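Local structure of bacilliredoxin BrxA (3FHK) at residues E29-A34 / E38-K43; L49-S54 / P65-A70; S54-A59 / I122-I127; V84-D89 / K95-F100; M110-G115 / T140-A145. The protein acts as a dithiol bacilliredoxin of the thioredoxin superfamily, removing bacillithiol from S-bacillithiolated proteins, and has protein disulfide isomerase activity. The protein carries 2 engineered substitutions. All blocks are in the same frame, centred on the assembly; numbering follows the deposited sequence.

Interaction 1. Residues E29-A34 / E38-K43; sequences EELTTA and ENFMEK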
# COMPACT_ATOMS: atom_id res chain seq x y z
N GLU A 29 11.57 14.37 -27.69
CA GLU A 29 12.39 14.85 -26.59
C GLU A 29 11.55 15.19 -25.37
O GLU A 29 10.57 15.94 -25.44
CB GLU A 29 13.20 16.07 -27.01
CG GLU A 29 13.98 16.68 -25.87
CD GLU A 29 14.99 17.70 -26.34
OE1 GLU A 29 15.51 17.52 -27.46
OE2 GLU A 29 15.27 18.66 -25.59
N GLU A 30 11.96 14.64 -24.23
CA GLU A 30 11.34 14.93 -22.95
C GLU A 30 11.74 16.31 -22.45
O GLU A 30 12.92 16.64 -22.41
CB GLU A 30 11.77 13.89 -21.91
CG GLU A 30 10.82 12.75 -21.77
CD GLU A 30 11.05 11.98 -20.49
OE1 GLU A 30 12.18 11.48 -20.27
OE2 GLU A 30 10.09 11.86 -19.70
N LEU A 31 10.75 17.11 -22.06
CA LEU A 31 11.04 18.31 -21.29
C LEU A 31 10.44 18.11 -19.92
O LEU A 31 9.23 18.12 -19.76
CB LEU A 31 10.48 19.55 -21.98
CG LEU A 31 10.93 19.65 -23.45
CD1 LEU A 31 9.98 20.53 -24.24
CD2 LEU A 31 12.37 20.14 -23.57
N THR A 32 11.30 17.88 -18.94
CA THR A 32 10.86 17.40 -17.63
C THR A 32 10.93 18.51 -16.58
O THR A 32 10.65 18.29 -15.40
CB THR A 32 11.75 16.21 -17.20
OG1 THR A 32 13.05 16.70 -16.86
CG2 THR A 32 11.88 15.21 -18.36
N THR A 33 11.27 19.70 -17.05
CA THR A 33 11.59 20.82 -16.18
C THR A 33 11.09 22.12 -16.80
O THR A 33 11.15 22.31 -18.02
CB THR A 33 13.11 20.88 -15.96
OG1 THR A 33 13.45 20.13 -14.79
CG2 THR A 33 13.57 22.30 -15.80
N ALA A 34 10.59 23.02 -15.97
CA ALA A 34 10.10 24.30 -16.45
C ALA A 34 11.19 25.04 -17.22
O ALA A 34 10.92 25.71 -18.22
CB ALA A 34 9.58 25.14 -15.31
N GLU A 38 11.21 26.23 -21.22
CA GLU A 38 11.57 27.57 -21.65
C GLU A 38 12.69 27.52 -22.67
O GLU A 38 12.61 28.13 -23.74
CB GLU A 38 12.01 28.43 -20.46
CG GLU A 38 10.90 29.24 -19.83
CD GLU A 38 11.34 29.90 -18.54
OE1 GLU A 38 11.84 29.18 -17.65
OE2 GLU A 38 11.17 31.13 -18.41
N ASN A 39 13.74 26.77 -22.33
CA ASN A 39 14.88 26.60 -23.22
C ASN A 39 14.47 26.19 -24.62
O ASN A 39 14.82 26.84 -25.60
CB ASN A 39 15.86 25.57 -22.66
CG ASN A 39 17.07 26.21 -22.04
OD1 ASN A 39 17.87 26.85 -22.73
ND2 ASN A 39 17.23 26.04 -20.73
N PHE A 40 13.71 25.10 -24.72
CA PHE A 40 13.28 24.65 -26.02
C PHE A 40 12.40 25.69 -26.71
O PHE A 40 12.70 26.11 -27.82
CB PHE A 40 12.53 23.32 -25.95
CG PHE A 40 11.91 22.93 -27.26
CD1 PHE A 40 12.70 22.38 -28.27
CD2 PHE A 40 10.57 23.19 -27.51
CE1 PHE A 40 12.15 22.06 -29.50
CE2 PHE A 40 10.01 22.86 -28.73
CZ PHE A 40 10.80 22.30 -29.73
N MET A 41 11.32 26.10 -26.06
CA MET A 41 10.35 26.99 -26.67
C MET A 41 10.93 28.34 -27.10
O MET A 41 10.56 28.86 -28.14
CB MET A 41 9.11 27.18 -25.77
CG MET A 41 8.30 25.89 -25.57
SD MET A 41 7.42 25.34 -27.06
CE MET A 41 5.96 26.36 -27.00
N GLU A 42 11.87 28.89 -26.33
CA GLU A 42 12.47 30.17 -26.73
C GLU A 42 13.48 30.05 -27.88
O GLU A 42 13.94 31.06 -28.41
CB GLU A 42 13.13 30.88 -25.54
CG GLU A 42 12.18 31.21 -24.39
CD GLU A 42 10.94 32.00 -24.82
OE1 GLU A 42 11.03 32.85 -25.73
OE2 GLU A 42 9.87 31.77 -24.22
N LYS A 43 13.82 28.83 -28.28
CA LYS A 43 14.77 28.62 -29.37
C LYS A 43 14.14 27.89 -30.55
O LYS A 43 14.69 27.87 -31.65
CB LYS A 43 15.98 27.83 -28.88
CG LYS A 43 16.73 28.43 -27.70
CD LYS A 43 17.87 27.50 -27.28
CE LYS A 43 18.49 27.92 -25.95
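Leu-31 and Phe-40 meet methyl groups to methylene, where helix 34-43 packs back on the segment that follows on from edge strand 29-30. Along Leu-31, CB points at the helix. CG lies anti to the carbonyl carbon (chi1 -52°), which turns the fork of the side chain to the helix surface. There CD1 reaches Phe-40 CB at 4.1 Å and CD2 reaches the same Phe-40 CB at 4.0 Å, one methylene thus being shared by both prongs. CD1 also comes obliquely to the Phe-40 ring, whose CG is anti to the backbone N (chi1 172°), setting it across the leucine; the two side chains pass each other at about a right angle. Phe-40 also packs on Asn-80 and Val-82 of strand 80-85, and Leu-31 on Val-82 and Val-84, so the pair is seated on the neighbouring strand.

The other half of the contact is helical. Glu-38 N donates to Ala-34 O at 3.1 Å in a nearly straight bond (166°), the i to i+4 link at the start of helix 34-43. The Glu-38 side chain stays near the same acceptor: its CB lies 3.7 Å from Ala-34 O, and its OE1 lies 3.6 Å from Ala-34 O, an approach of two oxygens and not a bond.

The chemistry is therefore divided. One directional bond fixes the first helical turn, while weak, undirected contact between hydrocarbon groups settles that helix against Leu-31 and lets Leu-31 and Phe-40 fit by shape.

Interaction 2. Residues L49-S54 / P65-A70; sequences LVVVNS and PAATQA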
# COMPACT_ATOMS: atom_id res chain seq x y z
N LEU A 49 5.69 19.28 -33.04
CA LEU A 49 4.60 18.55 -32.42
C LEU A 49 4.90 18.39 -30.94
O LEU A 49 5.91 17.79 -30.56
CB LEU A 49 4.39 17.17 -33.06
CG LEU A 49 3.26 16.38 -32.40
CD1 LEU A 49 1.96 17.11 -32.59
CD2 LEU A 49 3.16 14.94 -32.95
N VAL A 50 4.03 18.95 -30.12
CA VAL A 50 4.14 18.81 -28.68
C VAL A 50 3.07 17.81 -28.28
O VAL A 50 1.90 17.91 -28.67
CB VAL A 50 3.89 20.16 -27.97
CG1 VAL A 50 3.87 19.98 -26.45
CG2 VAL A 50 4.95 21.21 -28.39
N VAL A 51 3.48 16.81 -27.51
CA VAL A 51 2.52 15.88 -26.95
C VAL A 51 2.47 16.06 -25.45
O VAL A 51 3.49 15.96 -24.76
CB VAL A 51 2.86 14.42 -27.27
CG1 VAL A 51 1.88 13.47 -26.57
CG2 VAL A 51 2.84 14.20 -28.78
N VAL A 52 1.29 16.37 -24.94
CA VAL A 52 1.09 16.39 -23.51
C VAL A 52 0.66 15.01 -23.07
O VAL A 52 -0.48 14.59 -23.29
CB VAL A 52 0.05 17.43 -23.10
CG1 VAL A 52 -0.21 17.32 -21.61
CG2 VAL A 52 0.56 18.80 -23.47
N ASN A 53 1.61 14.30 -22.48
CA ASN A 53 1.45 12.90 -22.15
C ASN A 53 0.65 12.74 -20.86
O ASN A 53 0.41 13.73 -20.16
CB ASN A 53 2.83 12.24 -22.04
CG ASN A 53 2.78 10.73 -22.26
OD1 ASN A 53 1.72 10.16 -22.53
ND2 ASN A 53 3.93 10.09 -22.14
N SER A 54 0.23 11.51 -20.56
CA SER A 54 -0.63 11.24 -19.41
C SER A 54 -0.66 9.74 -19.12
O SER A 54 -0.38 8.93 -20.00
CB SER A 54 -2.05 11.74 -19.69
OG SER A 54 -3.01 11.14 -18.81
N PRO A 65 0.14 6.36 -29.49
CA PRO A 65 0.29 5.60 -30.74
C PRO A 65 0.03 6.48 -31.96
O PRO A 65 0.74 6.38 -32.97
CB PRO A 65 -0.79 4.51 -30.63
CG PRO A 65 -1.15 4.44 -29.16
CD PRO A 65 -0.86 5.78 -28.58
N ALA A 66 -0.98 7.35 -31.87
CA ALA A 66 -1.34 8.21 -33.01
C ALA A 66 -0.23 9.20 -33.33
O ALA A 66 0.09 9.42 -34.49
CB ALA A 66 -2.64 8.94 -32.73
N ALA A 67 0.34 9.78 -32.28
CA ALA A 67 1.38 10.78 -32.43
C ALA A 67 2.63 10.20 -33.09
O ALA A 67 3.20 10.80 -33.99
CB ALA A 67 1.73 11.37 -31.08
N THR A 68 3.06 9.04 -32.61
CA THR A 68 4.30 8.45 -33.10
C THR A 68 4.15 7.89 -34.51
O THR A 68 5.08 7.94 -35.31
CB THR A 68 4.87 7.38 -32.13
OG1 THR A 68 3.96 6.27 -32.04
CG2 THR A 68 5.07 7.98 -30.74
N GLN A 69 2.96 7.37 -34.82
CA GLN A 69 2.68 6.81 -36.13
C GLN A 69 2.47 7.90 -37.18
O GLN A 69 2.96 7.78 -38.31
CB GLN A 69 1.49 5.85 -36.08
CG GLN A 69 1.82 4.52 -35.39
CD GLN A 69 0.59 3.73 -34.98
OE1 GLN A 69 0.57 3.10 -33.91
NE2 GLN A 69 -0.44 3.74 -35.81
N ALA A 70 1.76 8.97 -36.81
CA ALA A 70 1.54 10.06 -37.75
C ALA A 70 2.87 10.64 -38.19
O ALA A 70 3.10 10.94 -39.36
CB ALA A 70 0.65 11.15 -37.11
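Apolar contact carries the whole meeting of Val-51 and Leu-49 with Ala-67. The closer pair is Val-51 CG2 and Ala-67 CB, 3.8 Å apart, methyl against methyl. Val-51 has CG1 anti to the backbone N (chi1 176°), which leaves CG2 beside that nitrogen and directed at the helix. Leu-49, two residues back and so on the same face of the strand, adds a looser touch: its CD2 is 4.3 Å from Ala-67 CB and equally 4.3 Å from Ala-67 O. A single small residue thus serves two branched ones, and the backbones come close, with the CA atoms of Val-51 and Ala-67 7.6 Å apart. Phe-28 touches Leu-49 and Val-51 as well, and Leu-23 of helix 2-24 lies on Val-51.

The polar bonds run alongside the contact. Asn-53 OD1 takes a weak bond from Ser-54 N at 2.8 Å and a full hydrogen bond from Arg-64 NH1 of helix 57-73, while Asn-53 ND2 gives one to Met-19 O of helix 2-24; the strand end is thereby tied to two helices. Inside helix 57-73, Ala-70 N bonds to Ala-66 O at 2.9 Å.

No hydrogen bond crosses between the segments, as is usual where a helix lies on the face of a sheet. Strand 47-53, helix 57-73 and strand 80-85 form a beta-alpha-beta unit with parallel strands, the thioredoxin-fold element that carries the redox motif at the start of its helix.

Interaction 3. Residues S54-A59 / I122-I127; sequences SVCGCA and IPRHEI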
# COMPACT_ATOMS: atom_id res chain seq x y z
N SER A 54 0.23 11.51 -20.56
CA SER A 54 -0.63 11.24 -19.41
C SER A 54 -0.66 9.74 -19.12
O SER A 54 -0.38 8.93 -20.00
CB SER A 54 -2.05 11.74 -19.69
OG SER A 54 -3.01 11.14 -18.81
N VAL A 55 -1.02 9.37 -17.89
CA VAL A 55 -1.08 7.96 -17.49
C VAL A 55 -2.36 7.23 -17.93
O VAL A 55 -2.42 6.00 -17.96
CB VAL A 55 -0.93 7.83 -15.96
CG1 VAL A 55 -1.04 6.39 -15.52
CG2 VAL A 55 0.39 8.40 -15.51
N CYS A 56 -3.40 8.00 -18.25
CA CYS A 56 -4.71 7.40 -18.47
C CYS A 56 -4.75 6.51 -19.72
O CYS A 56 -3.90 6.60 -20.60
CB CYS A 56 -5.76 8.50 -18.57
SG CYS A 56 -5.37 9.63 -19.89
N GLY A 57 -5.76 5.66 -19.79
CA GLY A 57 -5.90 4.70 -20.85
C GLY A 57 -5.88 5.31 -22.24
O GLY A 57 -5.32 4.74 -23.16
N CYS A 58 -6.49 6.48 -22.40
CA CYS A 58 -6.63 7.01 -23.74
C CYS A 58 -5.36 7.69 -24.27
O CYS A 58 -5.21 7.89 -25.47
CB CYS A 58 -7.85 7.91 -23.85
SG CYS A 58 -7.49 9.60 -23.50
N ALA A 59 -4.44 8.02 -23.36
CA ALA A 59 -3.08 8.38 -23.74
C ALA A 59 -2.36 7.15 -24.31
O ALA A 59 -1.67 7.24 -25.33
CB ALA A 59 -2.32 8.93 -22.55
N ILE A 122 -5.04 19.84 -30.44
CA ILE A 122 -5.90 18.68 -30.29
C ILE A 122 -6.14 18.44 -28.81
O ILE A 122 -5.32 17.81 -28.14
CB ILE A 122 -5.27 17.43 -30.90
CG1 ILE A 122 -4.89 17.68 -32.36
CG2 ILE A 122 -6.23 16.24 -30.80
CD1 ILE A 122 -4.09 16.56 -32.98
N PRO A 123 -7.25 18.95 -28.28
CA PRO A 123 -7.51 18.79 -26.85
C PRO A 123 -7.94 17.35 -26.56
O PRO A 123 -8.22 16.59 -27.49
CB PRO A 123 -8.68 19.74 -26.60
CG PRO A 123 -9.38 19.82 -27.91
CD PRO A 123 -8.35 19.64 -28.98
N ARG A 124 -8.00 17.00 -25.29
CA ARG A 124 -8.42 15.66 -24.89
C ARG A 124 -9.73 15.19 -25.54
O ARG A 124 -9.84 14.03 -25.92
CB ARG A 124 -8.52 15.56 -23.36
CG ARG A 124 -8.96 14.17 -22.93
CD ARG A 124 -9.28 14.11 -21.44
NE ARG A 124 -9.92 12.83 -21.10
CZ ARG A 124 -9.30 11.80 -20.55
NH1 ARG A 124 -8.01 11.88 -20.25
NH2 ARG A 124 -9.96 10.68 -20.29
N HIS A 125 -10.71 16.08 -25.67
CA HIS A 125 -12.01 15.67 -26.20
C HIS A 125 -11.98 15.36 -27.69
O HIS A 125 -12.92 14.80 -28.23
CB HIS A 125 -13.11 16.70 -25.86
CG HIS A 125 -13.03 17.96 -26.66
ND1 HIS A 125 -12.56 19.15 -26.14
CD2 HIS A 125 -13.38 18.23 -27.94
CE1 HIS A 125 -12.61 20.09 -27.07
NE2 HIS A 125 -13.11 19.56 -28.17
N GLU A 126 -10.87 15.70 -28.33
CA GLU A 126 -10.67 15.43 -29.75
C GLU A 126 -9.97 14.09 -29.87
O GLU A 126 -9.77 13.56 -30.97
CB GLU A 126 -9.82 16.53 -30.38
CG GLU A 126 -10.35 17.05 -31.69
CD GLU A 126 -11.48 18.04 -31.52
OE1 GLU A 126 -11.22 19.26 -31.60
OE2 GLU A 126 -12.62 17.60 -31.27
N ILE A 127 -9.59 13.55 -28.72
CA ILE A 127 -8.85 12.30 -28.65
C ILE A 127 -9.70 11.19 -28.03
O ILE A 127 -9.95 10.16 -28.65
CB ILE A 127 -7.55 12.46 -27.84
CG1 ILE A 127 -6.65 13.50 -28.51
CG2 ILE A 127 -6.85 11.10 -27.69
CD1 ILE A 127 -5.31 13.73 -27.79
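One guanidinium group addresses both cysteines of the CXC motif, Cys-56 at its edge and Cys-58 over a face. Arg-124 NH1 gives Cys-56 SG a weak hydrogen bond, 3.5 Å long and bent to 145°, from near the plane of the group. Cys-58 SG stands 3.9 Å above that plane toward its rim, at 4.0 Å from Arg-124 NH1. The Arg-124 chain is extended from CG to NE, which carries its end from the loop after strand 117-122 across to the motif. Ser-107 O is the stronger partner of NH1, and Glu-128 forms a salt bridge with NE, so the arginine is held from several directions. Beside the motif, Ile-127 CG2 lies 4.2 Å from Cys-58 O. Cys-56 N, in turn, bonds to Ser-54 OG at 3.2 Å in an ST turn before helix 57-73.

Cys-56 has a second conformation, so its bond describes one state only; in that state Cys-56 SG and Cys-58 SG lie 4.2 Å apart, not disulfide-linked. A leucine in place of Arg-124 would probably leave both sulfurs without their cationic neighbour and Glu-128 without its mate. The geometry is consistent with one arginine neighbouring both nucleophilic cysteines, its grip on Cys-56 being weak.

Interaction 4. Residues V84-D89 / K95-F100; sequences VFAGQD and KMREYF. With SO4 (sulfate ion), chain F.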
# COMPACT_ATOMS: atom_id res chain seq x y z
N VAL A 84 5.76 16.72 -22.79
CA VAL A 84 5.74 16.97 -21.37
C VAL A 84 4.74 15.98 -20.81
O VAL A 84 3.75 15.65 -21.47
CB VAL A 84 5.30 18.41 -21.05
CG1 VAL A 84 6.44 19.39 -21.34
CG2 VAL A 84 4.06 18.76 -21.87
N PHE A 85 5.00 15.51 -19.59
CA PHE A 85 4.18 14.47 -18.99
C PHE A 85 3.29 15.04 -17.90
O PHE A 85 3.72 15.23 -16.76
CB PHE A 85 5.06 13.37 -18.41
CG PHE A 85 4.38 12.03 -18.37
CD1 PHE A 85 3.19 11.87 -17.70
CD2 PHE A 85 4.93 10.93 -19.02
CE1 PHE A 85 2.55 10.64 -17.66
CE2 PHE A 85 4.29 9.71 -18.99
CZ PHE A 85 3.09 9.57 -18.31
N ALA A 86 2.03 15.29 -18.23
CA ALA A 86 1.11 15.88 -17.26
C ALA A 86 0.95 14.98 -16.04
O ALA A 86 0.88 13.76 -16.15
CB ALA A 86 -0.24 16.14 -17.91
N GLY A 87 0.88 15.59 -14.86
CA GLY A 87 0.63 14.82 -13.65
C GLY A 87 1.89 14.21 -13.06
O GLY A 87 1.94 13.92 -11.87
N GLN A 88 2.90 14.02 -13.90
CA GLN A 88 4.19 13.49 -13.45
C GLN A 88 5.26 14.58 -13.38
O GLN A 88 5.93 14.74 -12.37
CB GLN A 88 4.65 12.34 -14.35
CG GLN A 88 3.70 11.16 -14.37
CD GLN A 88 3.48 10.54 -12.99
OE1 GLN A 88 4.43 10.05 -12.35
NE2 GLN A 88 2.23 10.55 -12.54
N ASP A 89 5.41 15.33 -14.47
CA ASP A 89 6.28 16.50 -14.48
C ASP A 89 5.40 17.74 -14.49
O ASP A 89 5.16 18.32 -15.54
CB ASP A 89 7.19 16.50 -15.71
CG ASP A 89 8.08 15.29 -15.78
OD1 ASP A 89 8.30 14.64 -14.73
OD2 ASP A 89 8.56 14.97 -16.88
N LYS A 95 4.34 25.02 -17.44
CA LYS A 95 5.13 25.93 -18.27
C LYS A 95 4.83 25.80 -19.77
O LYS A 95 4.69 26.80 -20.47
CB LYS A 95 6.62 25.70 -17.98
CG LYS A 95 7.57 26.51 -18.85
CD LYS A 95 7.24 27.98 -18.80
CE LYS A 95 7.22 28.48 -17.36
NZ LYS A 95 7.24 29.97 -17.31
N MET A 96 4.73 24.57 -20.28
CA MET A 96 4.38 24.39 -21.68
C MET A 96 3.01 25.00 -21.96
O MET A 96 2.81 25.69 -22.96
CB MET A 96 4.41 22.92 -22.07
CG MET A 96 4.28 22.67 -23.57
SD MET A 96 5.46 23.62 -24.56
CE MET A 96 4.77 23.38 -26.17
N ARG A 97 2.06 24.75 -21.07
CA ARG A 97 0.69 25.21 -21.27
C ARG A 97 0.59 26.74 -21.33
O ARG A 97 -0.29 27.28 -21.99
CB ARG A 97 -0.26 24.60 -20.23
CG ARG A 97 -0.54 23.08 -20.46
CD ARG A 97 -1.29 22.46 -19.26
NE ARG A 97 -1.85 21.15 -19.58
CZ ARG A 97 -2.29 20.27 -18.68
NH1 ARG A 97 -2.24 20.54 -17.38
NH2 ARG A 97 -2.77 19.10 -19.08
N GLU A 98 1.51 27.44 -20.67
CA GLU A 98 1.54 28.89 -20.72
C GLU A 98 1.67 29.41 -22.15
O GLU A 98 1.25 30.53 -22.45
CB GLU A 98 2.70 29.44 -19.88
CG GLU A 98 2.46 29.41 -18.38
CD GLU A 98 3.65 29.96 -17.62
OE1 GLU A 98 4.57 30.50 -18.27
OE2 GLU A 98 3.68 29.85 -16.38
N TYR A 99 2.25 28.60 -23.03
CA TYR A 99 2.47 28.97 -24.42
C TYR A 99 1.23 28.71 -25.29
O TYR A 99 1.13 29.25 -26.40
CB TYR A 99 3.66 28.20 -25.01
CG TYR A 99 5.01 28.59 -24.43
CD1 TYR A 99 5.79 29.57 -25.04
CD2 TYR A 99 5.48 28.00 -23.28
CE1 TYR A 99 7.03 29.94 -24.51
CE2 TYR A 99 6.70 28.36 -22.74
CZ TYR A 99 7.47 29.32 -23.35
OH TYR A 99 8.69 29.65 -22.80
N PHE A 100 0.32 27.88 -24.80
CA PHE A 100 -0.86 27.48 -25.57
C PHE A 100 -1.98 28.51 -25.38
O PHE A 100 -3.06 28.18 -24.88
CB PHE A 100 -1.37 26.09 -25.16
CG PHE A 100 -0.36 24.97 -25.37
CD1 PHE A 100 0.78 25.16 -26.14
CD2 PHE A 100 -0.58 23.72 -24.80
CE1 PHE A 100 1.69 24.14 -26.34
CE2 PHE A 100 0.32 22.67 -25.00
CZ PHE A 100 1.46 22.88 -25.76
S SO4 F . -3.53 17.49 -15.79
O1 SO4 F . -4.71 17.69 -14.95
O2 SO4 F . -2.96 16.19 -15.46
O3 SO4 F . -3.98 17.53 -17.18
O4 SO4 F . -2.49 18.50 -15.55
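Val-84 and Met-96 make the compact, buried part of this contact, while Ala-86 and Arg-97 make its looser outer part beside a sulfate ion. In the core, Val-84 CG1 lies 4.1 Å from Met-96 CB, and Val-84 CG2 lies 4.2 Å from the same Met-96 CB, the valine straddling that carbon; the side chains cross at about a right angle. Met-96 then bends at chi2 (52°), and in the conformer described here its SD and CE run off toward Val-50 and Met-41.

Farther out, Arg-97 stretches from CG to NE along the surface until NH2 comes within 4.1 Å of Ala-86 CB, an oblique touch that buries little. Its main partner is the sulfate, probably from the crystallisation liquor. Arg-97 NH2 donates to O3 of the sulfate at 2.7 Å (168°), Arg-97 NH1 to O4 at 2.8 Å (157°), and the sulfur of the sulfate lies in the guanidinium plane, a two-pronged grip that fixes the rotation of the group. Ala-86 CB closes on the same ion, 3.7 Å from its O2. Replacing Arg-97 with an alanine would probably leave the sulfate without this double clasp and open a gap beside Ala-86.

The segments join strand 80-85 to the helix 90-97 that follows it. Val-84 pairs through its backbone with Val-51 and Asn-53 of strand 47-53, Met-96 packs on Val-50 of that strand, and Met-41 of helix 34-43 covers the far end of Met-96.

Interaction 5. Residues M110-G115 / T140-A145; sequences MALLKG and TAAFDA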
# COMPACT_ATOMS: atom_id res chain seq x y z
N MET A 110 -2.42 17.55 -27.69
CA MET A 110 -1.31 17.76 -28.61
C MET A 110 -1.36 19.16 -29.23
O MET A 110 -2.43 19.68 -29.51
CB MET A 110 -1.33 16.69 -29.71
CG MET A 110 -1.13 15.25 -29.20
SD MET A 110 -1.18 14.01 -30.51
CE MET A 110 -2.88 13.50 -30.40
N ALA A 111 -0.20 19.77 -29.41
CA ALA A 111 -0.13 21.01 -30.16
C ALA A 111 0.91 20.95 -31.27
O ALA A 111 2.02 20.46 -31.07
CB ALA A 111 0.15 22.21 -29.23
N LEU A 112 0.51 21.44 -32.44
CA LEU A 112 1.41 21.72 -33.54
C LEU A 112 1.80 23.20 -33.44
O LEU A 112 0.93 24.09 -33.46
CB LEU A 112 0.70 21.48 -34.88
CG LEU A 112 1.48 20.82 -36.03
CD1 LEU A 112 0.98 21.32 -37.38
CD2 LEU A 112 2.98 21.03 -35.91
N LEU A 113 3.10 23.46 -33.32
CA LEU A 113 3.63 24.82 -33.24
C LEU A 113 4.30 25.25 -34.54
O LEU A 113 4.84 24.43 -35.27
CB LEU A 113 4.71 24.90 -32.16
CG LEU A 113 4.34 25.02 -30.69
CD1 LEU A 113 2.97 24.44 -30.39
CD2 LEU A 113 5.42 24.34 -29.87
N LYS A 114 4.26 26.55 -34.80
CA LYS A 114 5.17 27.19 -35.74
C LYS A 114 5.91 28.18 -34.86
O LYS A 114 5.28 29.02 -34.22
CB LYS A 114 4.40 27.91 -36.84
CG LYS A 114 5.25 28.73 -37.79
CD LYS A 114 5.45 28.05 -39.14
CE LYS A 114 6.51 26.96 -39.08
NZ LYS A 114 6.76 26.31 -40.41
N GLY A 115 7.24 28.06 -34.80
CA GLY A 115 7.98 28.73 -33.74
C GLY A 115 7.43 28.27 -32.40
O GLY A 115 7.34 27.06 -32.14
N THR A 140 -2.24 14.30 -39.40
CA THR A 140 -1.61 14.34 -40.71
C THR A 140 -2.16 15.47 -41.58
O THR A 140 -1.41 16.09 -42.34
CB THR A 140 -1.71 12.97 -41.46
OG1 THR A 140 -3.09 12.62 -41.65
CG2 THR A 140 -1.02 11.89 -40.67
N ALA A 141 -3.46 15.73 -41.48
CA ALA A 141 -4.06 16.84 -42.19
C ALA A 141 -3.49 18.16 -41.68
O ALA A 141 -3.35 19.12 -42.44
CB ALA A 141 -5.57 16.83 -42.02
N ALA A 142 -3.15 18.19 -40.40
CA ALA A 142 -2.48 19.35 -39.81
C ALA A 142 -1.04 19.44 -40.30
O ALA A 142 -0.59 20.52 -40.66
CB ALA A 142 -2.53 19.28 -38.28
N PHE A 143 -0.32 18.31 -40.34
CA PHE A 143 1.04 18.30 -40.87
C PHE A 143 1.07 18.82 -42.30
O PHE A 143 1.94 19.59 -42.68
CB PHE A 143 1.66 16.91 -40.85
CG PHE A 143 1.88 16.35 -39.47
CD1 PHE A 143 2.19 15.00 -39.29
CD2 PHE A 143 1.75 17.16 -38.35
CE1 PHE A 143 2.39 14.47 -38.03
CE2 PHE A 143 1.95 16.64 -37.07
CZ PHE A 143 2.27 15.30 -36.91
N ASP A 144 0.09 18.40 -43.09
CA ASP A 144 0.03 18.81 -44.48
C ASP A 144 -0.30 20.30 -44.61
O ASP A 144 0.20 20.98 -45.50
CB ASP A 144 -0.97 17.94 -45.24
CG ASP A 144 -0.52 16.48 -45.33
OD1 ASP A 144 0.68 16.21 -45.05
OD2 ASP A 144 -1.35 15.61 -45.66
N ALA A 145 -1.12 20.80 -43.71
CA ALA A 145 -1.49 22.21 -43.75
C ALA A 145 -0.34 23.11 -43.34
O ALA A 145 -0.22 24.23 -43.82
CB ALA A 145 -2.71 22.45 -42.86
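Leu-112 reaches from strand 109-114 to Ala-142 and Phe-143, consecutive residues of helix 132-146. Its CD1 leads: it lies 3.7 Å from Ala-142 O and 4.2 Å from Ala-142 CB, so that one methyl covers both the backbone carbonyl and the small side chain. Leu-112 CG meets Phe-143 CE2 at 4.3 Å, approaching the ring at its edge, near its plane, instead of lying over a face. The leucine is turned well away from a staggered position at its first torsion (chi1 -140°), and its branch thereby touches both the alanine and the ring.

The next shell holds both sides in place. Leu-112 is fixed by backbone hydrogen bonds to Val-119 and His-120 of the adjoining antiparallel strand 117-122, and His-120 packs against the side chains of both Leu-112 and Ala-142. Phe-143 lies with its CG beside the backbone N (chi1 -65°), which brings the ring round to the sheet; Ala-70 and Val-71 of helix 57-73 and the loop residues Asn-74 and Pro-78 touch it too. Within the helix, Asp-144 N bonds to Thr-140 O at 2.9 Å, and Asp-144 OD1 takes a bond from Asn-74 ND2.

No hydrogen bond or charge pair crosses between strand and helix. All three touching residues are buried, and the attraction between them is mainly that of apolar surfaces, with one methyl also resting against the helix carbonyl; the fit of leucine against alanine and ring edge matters more than direction.

In the fold
From the N terminus, interaction 1 closes a short loop that folds helix 34-43 onto edge strand 29-30, before any other contact opens. Interaction 2 closes the first half of the beta-alpha-beta unit. It crosses interaction 3, with which it shares Ser-54; interaction 3 makes the longest closure, bringing the active-site turn to the loop before helix 132-146. Interaction 4 lies wholly within the span of interaction 3 and settles helix 90-97 on strand 80-85. Interaction 5 crosses interaction 3 and seats the C-terminal helix on strand 109-114. Strands 29-30, 80-85, 47-53 and 109-114 join interactions 1, 4, 2 and 5 in one sheet, in that order.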